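PDB 3C18: nucleotidyltransferase-like protein from Exiguobacterium sibiricum, which probably belongs to the nucleotidyltransferases, enzymes that transfer nucleotidyl groups from nucleotides to acceptor molecules. Local coordinates for the interface of chains A and B. Numbering follows the deposited sequence. Chains: chain A/B, Nucleotidyltransferase-like protein.

The interface of chains A and B. Residues chain A 240-241, 244, 253-254; chain B 53-55.
With CG anti to the carbonyl carbon (chi1 -74°) and a bend at chi3, the A:Lys253 chain carries its amine past the indole of B:Trp53, running opposite to it, to the tryptophan backbone. A:Lys253 and A:Met244 come from helices 253-265 and 240-245 of the helix-turn-helix domain, whereas B:Trp53 starts strand 53-60 of the partner's nucleotidyltransferase-like domain; a two-fold repeats the patch with chains exchanged, consistent with a dimer. NZ of A:Lys253 donates a hydrogen bond of 2.8 Å to B:Trp53 O, nearly in line with the carbonyl (162° at the oxygen). Its CB packs against CZ3 of the indole at 3.9 Å, so one side chain serves both backbone and ring. Cut back to an alanine, this position would probably leave B:Trp53 O without its donor and the indole without the outer lysine chain that passes it, though the CB contact would remain.

Selenomethionine A:Met244 bends at chi2 and chi3, placing its terminal methyl CE over one face of the six-membered ring of B:Trp53, 3.9 Å from the centroid and offset toward the rim, a CH-pi contact. The same methyl also touches B:Val55 CG2 at 3.8 Å. A:Val254 meets the far end of the indole through its CA, 3.9 Å from CH2 of B:Trp53. At the other end, the A:His241 ring faces B:Thr54 edge-on, with CB of the threonine in the ring plane; ND1 to OG1 is 3.1 Å, but the 122° angle at hydrogen makes this bond weak.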
HETATM    1  N   MSE A 240      24.609   4.804   0.860  1.00 27.04           N
HETATM    2  CA  MSE A 240      23.151   4.710   0.830  1.00 24.70           C
HETATM    3  C   MSE A 240      22.665   4.742  -0.593  1.00 26.01           C
HETATM    4  O   MSE A 240      21.808   3.976  -0.989  1.00 30.16           O
HETATM    5  CB  MSE A 240      22.502   5.870   1.604  1.00 22.87           C
HETATM    6  CG  MSE A 240      20.983   5.887   1.603  1.00 28.61           C
HETATM    7 SE   MSE A 240      20.177   4.185   2.163  0.75 27.93          SE
HETATM    8  CE  MSE A 240      20.668   4.057   4.038  1.00 28.37           C
ATOM      9  N   HIS A 241      23.219   5.647  -1.373  1.00 23.20           N
ATOM     10  CA  HIS A 241      22.794   5.767  -2.796  1.00 25.86           C
ATOM     11  C   HIS A 241      22.996   4.470  -3.550  1.00 23.85           C
ATOM     12  O   HIS A 241      22.160   4.032  -4.334  1.00 26.09           O
ATOM     13  CB  HIS A 241      23.476   6.936  -3.497  1.00 29.95           C
ATOM     14  CG  HIS A 241      22.902   7.247  -4.838  1.00 27.38           C
ATOM     15  ND1 HIS A 241      21.552   7.436  -5.030  1.00 26.28           N
ATOM     16  CD2 HIS A 241      23.491   7.436  -6.043  1.00 31.30           C
ATOM     17  CE1 HIS A 241      21.334   7.700  -6.305  1.00 26.20           C
ATOM     18  NE2 HIS A 241      22.492   7.718  -6.941  1.00 23.80           N
HETATM   19  N   MSE A 244      20.299   2.115  -2.540  1.00 23.56           N
HETATM   20  CA  MSE A 244      19.043   2.557  -3.137  1.00 27.18           C
HETATM   21  C   MSE A 244      18.930   2.244  -4.600  1.00 24.82           C
HETATM   22  O   MSE A 244      17.817   2.146  -5.123  1.00 24.68           O
HETATM   23  CB  MSE A 244      18.799   4.047  -2.947  1.00 29.37           C
HETATM   24  CG  MSE A 244      18.614   4.454  -1.534  1.00 28.81           C
HETATM   25 SE   MSE A 244      16.887   4.027  -0.763  0.75 29.10          SE
HETATM   26  CE  MSE A 244      15.865   5.182  -1.869  1.00 27.13           C
ATOM     27  N   LYS A 253      13.183  -0.078  -1.202  1.00 31.58           N
ATOM     28  CA  LYS A 253      13.642   1.332  -1.208  1.00 32.05           C
ATOM     29  C   LYS A 253      12.949   2.165  -0.143  1.00 33.84           C
ATOM     30  O   LYS A 253      13.566   2.952   0.573  1.00 37.12           O
ATOM     31  CB  LYS A 253      13.459   2.018  -2.573  1.00 34.14           C
ATOM     32  CG  LYS A 253      14.434   1.578  -3.609  1.00 32.74           C
ATOM     33  CD  LYS A 253      14.226   2.283  -4.950  1.00 34.99           C
ATOM     34  CE  LYS A 253      14.431   3.786  -4.920  1.00 43.63           C
ATOM     35  NZ  LYS A 253      14.540   4.341  -6.341  1.00 38.34           N
ATOM     36  N   VAL A 254      11.660   1.958  -0.008  1.00 28.60           N
ATOM     37  CA  VAL A 254      10.867   2.838   0.845  1.00 29.65           C
ATOM     38  C   VAL A 254      11.240   2.734   2.296  1.00 32.40           C
ATOM     39  O   VAL A 254      11.039   3.683   3.090  1.00 32.78           O
ATOM     40  CB  VAL A 254       9.362   2.576   0.679  1.00 31.83           C
ATOM     41  CG1 VAL A 254       8.578   3.197   1.820  1.00 33.41           C
ATOM     42  CG2 VAL A 254       8.902   3.150  -0.656  1.00 34.08           C
TER
ATOM     43  N   TRP B  53      12.673   8.642  -7.341  1.00 28.13           N
ATOM     44  CA  TRP B  53      12.981   9.026  -5.976  1.00 26.97           C
ATOM     45  C   TRP B  53      14.172   8.233  -5.482  1.00 28.75           C
ATOM     46  O   TRP B  53      14.161   7.027  -5.508  1.00 26.10           O
ATOM     47  CB  TRP B  53      11.751   8.827  -5.047  1.00 30.31           C
ATOM     48  CG  TRP B  53      12.139   8.853  -3.647  1.00 29.17           C
ATOM     49  CD1 TRP B  53      12.607   9.937  -2.940  1.00 36.48           C
ATOM     50  CD2 TRP B  53      12.179   7.735  -2.741  1.00 34.82           C
ATOM     51  NE1 TRP B  53      12.918   9.564  -1.651  1.00 37.78           N
ATOM     52  CE2 TRP B  53      12.698   8.208  -1.518  1.00 33.85           C
ATOM     53  CE3 TRP B  53      11.866   6.383  -2.865  1.00 40.04           C
ATOM     54  CZ2 TRP B  53      12.863   7.374  -0.402  1.00 40.03           C
ATOM     55  CZ3 TRP B  53      12.027   5.566  -1.771  1.00 37.28           C
ATOM     56  CH2 TRP B  53      12.522   6.063  -0.552  1.00 30.59           C
ATOM     57  N   THR B  54      15.205   8.933  -5.034  1.00 27.30           N
ATOM     58  CA  THR B  54      16.364   8.280  -4.405  1.00 27.07           C
ATOM     59  C   THR B  54      16.927   9.068  -3.224  1.00 26.93           C
ATOM     60  O   THR B  54      16.479  10.191  -2.927  1.00 25.53           O
ATOM     61  CB  THR B  54      17.444   7.971  -5.457  1.00 27.21           C
ATOM     62  OG1 THR B  54      18.434   7.137  -4.858  1.00 32.39           O
ATOM     63  CG2 THR B  54      18.038   9.291  -6.038  1.00 27.67           C
ATOM     64  N   VAL B  55      17.858   8.438  -2.497  1.00 24.59           N
ATOM     65  CA  VAL B  55      18.431   8.995  -1.281  1.00 25.18           C
ATOM     66  C   VAL B  55      19.938   8.861  -1.272  1.00 29.35           C
ATOM     67  O   VAL B  55      20.464   7.862  -1.682  1.00 28.79           O
ATOM     68  CB  VAL B  55      17.908   8.329   0.004  1.00 28.46           C
ATOM     69  CG1 VAL B  55      18.506   9.008   1.251  1.00 21.44           C
ATOM     70  CG2 VAL B  55      16.408   8.372   0.057  1.00 26.93           C
TER